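PDB 2ZWI: alpha-/beta-galactoside alpha-2,3-sialyltransferase from Photobacterium phosphoreum, which probably transfers sialic acid from CMP-sialic acid to galactosides through an alpha-2,3 linkage. Local coordinates for residues K75-V89 and T103-E116. Numbering follows the deposited sequence. Where two conformers were deposited one is given.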
loop_
_atom_site.group_PDB
_atom_site.type_symbol
_atom_site.label_atom_id
_atom_site.label_comp_id
_atom_site.label_asym_id
_atom_site.label_seq_id
_atom_site.Cartn_x
_atom_site.Cartn_y
_atom_site.Cartn_z
ATOM N N LYS A 75 11.261 20.655 18.485
ATOM C CA LYS A 75 12.483 20.591 17.708
ATOM C C LYS A 75 12.234 20.075 16.282
ATOM O O LYS A 75 12.713 20.669 15.304
ATOM C CB LYS A 75 13.497 19.709 18.445
ATOM C CG LYS A 75 14.476 18.967 17.553
ATOM C CD LYS A 75 15.554 19.885 17.016
ATOM C CE LYS A 75 16.827 19.813 17.850
ATOM N NZ LYS A 75 17.969 20.378 17.070
ATOM N N LYS A 76 11.460 18.995 16.177
ATOM C CA LYS A 76 11.301 18.268 14.917
ATOM C C LYS A 76 9.885 17.727 14.719
ATOM O O LYS A 76 9.220 17.346 15.675
ATOM C CB LYS A 76 12.324 17.120 14.855
ATOM C CG LYS A 76 12.133 16.113 13.713
ATOM C CD LYS A 76 13.295 15.134 13.599
ATOM C CE LYS A 76 13.302 14.096 14.718
ATOM N NZ LYS A 76 14.495 13.196 14.648
ATOM N N VAL A 77 9.443 17.688 13.462
ATOM C CA VAL A 77 8.215 16.983 13.076
ATOM C C VAL A 77 8.590 15.922 12.028
ATOM O O VAL A 77 9.223 16.228 11.003
ATOM C CB VAL A 77 7.121 17.950 12.517
ATOM C CG1 VAL A 77 5.877 17.179 12.046
ATOM C CG2 VAL A 77 6.736 18.994 13.567
ATOM N N ILE A 78 8.243 14.672 12.317
ATOM C CA ILE A 78 8.350 13.605 11.335
ATOM C C ILE A 78 6.958 13.386 10.746
ATOM O O ILE A 78 6.019 13.070 11.475
ATOM C CB ILE A 78 8.907 12.284 11.951
ATOM C CG1 ILE A 78 10.203 12.555 12.739
ATOM C CG2 ILE A 78 9.176 11.255 10.850
ATOM C CD1 ILE A 78 10.739 11.342 13.482
ATOM N N ILE A 79 6.820 13.587 9.440
ATOM C CA ILE A 79 5.544 13.372 8.770
ATOM C C ILE A 79 5.576 12.042 8.007
ATOM O O ILE A 79 6.459 11.807 7.183
ATOM C CB ILE A 79 5.171 14.523 7.796
ATOM C CG1 ILE A 79 5.376 15.901 8.449
ATOM C CG2 ILE A 79 3.717 14.370 7.319
ATOM C CD1 ILE A 79 5.471 17.046 7.442
ATOM N N ASN A 80 4.606 11.185 8.316
ATOM C CA ASN A 80 4.469 9.882 7.696
ATOM C C ASN A 80 3.198 9.889 6.843
ATOM O O ASN A 80 2.098 10.114 7.359
ATOM C CB ASN A 80 4.430 8.794 8.777
ATOM C CG ASN A 80 5.635 8.866 9.730
ATOM O OD1 ASN A 80 5.640 9.607 10.719
ATOM N ND2 ASN A 80 6.654 8.086 9.429
ATOM N N GLY A 81 3.352 9.656 5.543
ATOM C CA GLY A 81 2.251 9.821 4.595
ATOM C C GLY A 81 2.163 8.781 3.495
ATOM O O GLY A 81 2.830 7.749 3.534
ATOM N N ASN A 82 1.321 9.083 2.511
ATOM C CA ASN A 82 1.006 8.220 1.386
ATOM C C ASN A 82 1.637 8.870 0.151
ATOM O O ASN A 82 1.332 10.017 -0.161
ATOM C CB ASN A 82 -0.530 8.146 1.286
ATOM C CG ASN A 82 -1.024 7.406 0.062
ATOM O OD1 ASN A 82 -0.565 7.642 -1.048
ATOM N ND2 ASN A 82 -1.995 6.513 0.264
ATOM N N THR A 83 2.530 8.153 -0.530
ATOM C CA THR A 83 3.280 8.696 -1.668
ATOM C C THR A 83 2.369 9.273 -2.776
ATOM O O THR A 83 2.545 10.414 -3.171
ATOM C CB THR A 83 4.270 7.655 -2.236
ATOM O OG1 THR A 83 5.028 7.091 -1.154
ATOM C CG2 THR A 83 5.227 8.302 -3.221
ATOM N N LEU A 84 1.389 8.501 -3.248
ATOM C CA LEU A 84 0.460 9.003 -4.261
ATOM C C LEU A 84 -0.208 10.309 -3.791
ATOM O O LEU A 84 -0.381 11.242 -4.560
ATOM C CB LEU A 84 -0.614 7.954 -4.578
ATOM C CG LEU A 84 -1.580 8.250 -5.738
ATOM C CD1 LEU A 84 -0.818 8.361 -7.063
ATOM C CD2 LEU A 84 -2.637 7.166 -5.800
ATOM N N TRP A 85 -0.566 10.344 -2.512
ATOM C CA TRP A 85 -1.238 11.477 -1.901
ATOM C C TRP A 85 -0.261 12.382 -1.153
ATOM O O TRP A 85 -0.574 12.926 -0.094
ATOM C CB TRP A 85 -2.346 10.963 -0.978
ATOM C CG TRP A 85 -3.437 10.289 -1.749
ATOM C CD1 TRP A 85 -3.736 8.955 -1.768
ATOM C CD2 TRP A 85 -4.347 10.919 -2.656
ATOM N NE1 TRP A 85 -4.794 8.720 -2.614
ATOM C CE2 TRP A 85 -5.186 9.911 -3.172
ATOM C CE3 TRP A 85 -4.541 12.245 -3.072
ATOM C CZ2 TRP A 85 -6.206 10.183 -4.084
ATOM C CZ3 TRP A 85 -5.558 12.521 -3.976
ATOM C CH2 TRP A 85 -6.380 11.493 -4.474
ATOM N N ALA A 86 0.927 12.555 -1.725
ATOM C CA ALA A 86 1.933 13.454 -1.151
ATOM C C ALA A 86 1.363 14.862 -0.928
ATOM O O ALA A 86 1.874 15.608 -0.099
ATOM C CB ALA A 86 3.170 13.518 -2.049
ATOM N N VAL A 87 0.308 15.214 -1.665
ATOM C CA VAL A 87 -0.370 16.515 -1.477
ATOM C C VAL A 87 -0.755 16.771 -0.008
ATOM O O VAL A 87 -0.672 17.904 0.470
ATOM C CB VAL A 87 -1.628 16.683 -2.405
ATOM C CG1 VAL A 87 -2.748 15.735 -2.003
ATOM C CG2 VAL A 87 -2.119 18.143 -2.412
ATOM N N ASP A 88 -1.182 15.728 0.700
ATOM C CA ASP A 88 -1.522 15.875 2.110
ATOM C C ASP A 88 -0.297 16.266 2.936
ATOM O O ASP A 88 -0.391 17.145 3.782
ATOM C CB ASP A 88 -2.178 14.608 2.661
ATOM C CG ASP A 88 -3.516 14.308 2.004
ATOM O OD1 ASP A 88 -3.870 13.122 1.933
ATOM O OD2 ASP A 88 -4.217 15.248 1.563
ATOM N N VAL A 89 0.854 15.641 2.688
ATOM C CA VAL A 89 2.062 16.067 3.414
ATOM C C VAL A 89 2.573 17.451 2.965
ATOM O O VAL A 89 3.052 18.217 3.791
ATOM C CB VAL A 89 3.180 14.939 3.614
ATOM C CG1 VAL A 89 2.795 13.596 3.010
ATOM C CG2 VAL A 89 4.584 15.404 3.234
ATOM N N THR A 103 11.448 24.787 12.532
ATOM C CA THR A 103 11.153 23.410 12.892
ATOM C C THR A 103 11.854 22.491 11.897
ATOM O O THR A 103 11.783 22.713 10.692
ATOM C CB THR A 103 9.619 23.152 12.863
ATOM O OG1 THR A 103 8.951 24.164 13.625
ATOM C CG2 THR A 103 9.275 21.795 13.436
ATOM N N GLU A 104 12.546 21.478 12.401
ATOM C CA GLU A 104 13.130 20.460 11.529
ATOM C C GLU A 104 12.003 19.585 11.003
ATOM O O GLU A 104 11.102 19.233 11.755
ATOM C CB GLU A 104 14.155 19.618 12.286
ATOM C CG GLU A 104 15.443 20.372 12.606
ATOM C CD GLU A 104 16.366 19.619 13.552
ATOM O OE1 GLU A 104 16.250 18.377 13.650
ATOM O OE2 GLU A 104 17.226 20.276 14.190
ATOM N N ILE A 105 12.038 19.266 9.709
ATOM C CA ILE A 105 11.036 18.370 9.109
ATOM C C ILE A 105 11.714 17.177 8.445
ATOM O O ILE A 105 12.652 17.342 7.673
ATOM C CB ILE A 105 10.140 19.085 8.062
ATOM C CG1 ILE A 105 9.301 20.183 8.722
ATOM C CG2 ILE A 105 9.221 18.079 7.360
ATOM C CD1 ILE A 105 8.814 21.262 7.761
ATOM N N GLU A 106 11.231 15.983 8.764
ATOM C CA GLU A 106 11.682 14.744 8.134
ATOM C C GLU A 106 10.473 13.984 7.614
ATOM O O GLU A 106 9.393 14.056 8.204
ATOM C CB GLU A 106 12.470 13.889 9.131
ATOM C CG GLU A 106 13.781 14.553 9.538
ATOM C CD GLU A 106 14.638 13.699 10.450
ATOM O OE1 GLU A 106 15.670 14.221 10.942
ATOM O OE2 GLU A 106 14.291 12.518 10.673
ATOM N N LEU A 107 10.656 13.257 6.517
ATOM C CA LEU A 107 9.530 12.659 5.789
ATOM C C LEU A 107 9.689 11.161 5.601
ATOM O O LEU A 107 10.773 10.687 5.277
ATOM C CB LEU A 107 9.363 13.310 4.409
ATOM C CG LEU A 107 9.266 14.841 4.336
ATOM C CD1 LEU A 107 9.285 15.307 2.905
ATOM C CD2 LEU A 107 8.008 15.356 5.063
ATOM N N ASN A 108 8.597 10.433 5.812
ATOM C CA ASN A 108 8.490 9.026 5.440
ATOM C C ASN A 108 7.265 8.854 4.541
ATOM O O ASN A 108 6.130 9.056 5.004
ATOM C CB ASN A 108 8.343 8.143 6.690
ATOM C CG ASN A 108 9.574 8.185 7.587
ATOM O OD1 ASN A 108 9.534 8.727 8.699
ATOM N ND2 ASN A 108 10.671 7.624 7.108
ATOM N N PHE A 109 7.493 8.500 3.273
ATOM C CA PHE A 109 6.412 8.219 2.326
ATOM C C PHE A 109 6.239 6.702 2.114
ATOM O O PHE A 109 7.205 5.989 1.849
ATOM C CB PHE A 109 6.678 8.876 0.966
ATOM C CG PHE A 109 6.525 10.376 0.954
ATOM C CD1 PHE A 109 5.264 10.964 0.808
ATOM C CD2 PHE A 109 7.643 11.204 1.056
ATOM C CE1 PHE A 109 5.113 12.366 0.789
ATOM C CE2 PHE A 109 7.509 12.602 1.021
ATOM C CZ PHE A 109 6.235 13.181 0.891
ATOM N N TYR A 110 5.011 6.223 2.239
ATOM C CA TYR A 110 4.671 4.824 2.008
ATOM C C TYR A 110 3.822 4.699 0.751
ATOM O O TYR A 110 2.812 5.394 0.629
ATOM C CB TYR A 110 3.875 4.292 3.206
ATOM C CG TYR A 110 4.677 4.232 4.483
ATOM C CD1 TYR A 110 4.857 5.370 5.279
ATOM C CD2 TYR A 110 5.259 3.041 4.890
ATOM C CE1 TYR A 110 5.605 5.312 6.452
ATOM C CE2 TYR A 110 6.013 2.972 6.068
ATOM C CZ TYR A 110 6.179 4.103 6.826
ATOM O OH TYR A 110 6.908 4.008 7.964
ATOM N N ASP A 111 4.229 3.833 -0.184
ATOM C CA ASP A 111 3.462 3.611 -1.421
ATOM C C ASP A 111 1.996 3.318 -1.120
ATOM O O ASP A 111 1.701 2.642 -0.149
ATOM C CB ASP A 111 4.024 2.417 -2.212
ATOM C CG ASP A 111 5.356 2.716 -2.882
ATOM O OD1 ASP A 111 5.746 3.903 -2.989
ATOM O OD2 ASP A 111 6.010 1.731 -3.303
ATOM N N ASP A 112 1.102 3.802 -1.986
ATOM C CA ASP A 112 -0.354 3.598 -1.875
ATOM C C ASP A 112 -0.773 2.195 -2.344
ATOM O O ASP A 112 -1.679 1.584 -1.775
ATOM C CB ASP A 112 -1.053 4.696 -2.700
ATOM C CG ASP A 112 -2.564 4.566 -2.746
ATOM O OD1 ASP A 112 -3.242 5.261 -1.965
ATOM O OD2 ASP A 112 -3.081 3.804 -3.595
ATOM N N GLY A 113 -0.112 1.699 -3.390
ATOM C CA GLY A 113 -0.484 0.445 -4.035
ATOM C C GLY A 113 0.045 0.396 -5.457
ATOM O O GLY A 113 1.150 0.870 -5.736
ATOM N N SER A 114 -0.765 -0.144 -6.362
ATOM C CA SER A 114 -0.373 -0.328 -7.755
ATOM C C SER A 114 -0.175 0.971 -8.557
ATOM O O SER A 114 0.571 0.981 -9.547
ATOM C CB SER A 114 -1.411 -1.210 -8.466
ATOM O OG SER A 114 -2.617 -0.498 -8.656
ATOM N N ALA A 115 -0.851 2.045 -8.150
ATOM C CA ALA A 115 -0.792 3.330 -8.868
ATOM C C ALA A 115 0.629 3.871 -9.034
ATOM O O ALA A 115 0.997 4.292 -10.134
ATOM C CB ALA A 115 -1.695 4.376 -8.209
ATOM N N GLU A 116 1.433 3.856 -7.964
ATOM C CA GLU A 116 2.827 4.306 -8.079
ATOM C C GLU A 116 3.592 3.500 -9.130
ATOM O O GLU A 116 4.412 4.052 -9.858
ATOM C CB GLU A 116 3.572 4.240 -6.741
ATOM C CG GLU A 116 3.246 5.363 -5.771
ATOM C CD GLU A 116 2.037 5.052 -4.893
ATOM O OE1 GLU A 116 1.964 5.580 -3.753
ATOM O OE2 GLU A 116 1.164 4.274 -5.332
HETATM O O HOH W 1 7.313 5.339 -1.312
HETATM O O HOH W 2 -5.571 5.932 -2.848
#
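Asn-82 ND2 donates to Asp-112 OD1 at 2.8 Å, a nearly straight bond lying in the Asn-82 amide plane and using the anti lone pair of the carboxylate oxygen. A chi1 of 173° carries the Asn-82 amide away from its own N; its OD1 accepts from Trp-85 N at 3.1 Å, from above the carbonyl plane, an Asx motif. ND2 is also hydrogen-bonded to Asp-10 OD1, so Asn-82 joins the end of strand 3-10 to the loop after strand 104-110. A water accepts from Trp-85 NE1 and donates to Asp-112 OD1. Beside this, Glu-116 OE1 takes Asp-112 N at 2.7 Å from above its carboxylate plane and, weakly, Leu-84 N. Strands 75-82 and 104-110, 20° from parallel, belong to a beta-alpha-beta unit of the GT-B N-terminal Rossmann-like domain; such C-terminal strand ends face the interdomain cleft, and the Asp-112 side chain lies about 6 Å (nearest atoms) from bound CMP, its OD2 hydrogen-bonded to a glycerol probably from the crystallisation liquor. Under the start of helix 86-98, Phe-109 CE1 meets Val-89 CG1 obliquely at 3.4 Å and Ala-86 CB at 3.6 Å; Val-89 CG1 packs where a Gly-81 side chain would stand. On the other sheet face, the Asn-80 and Asn-108 amides lie side by side, planes 13° apart, Asn-80 ND2 3.0 Å from Asn-108 OD1.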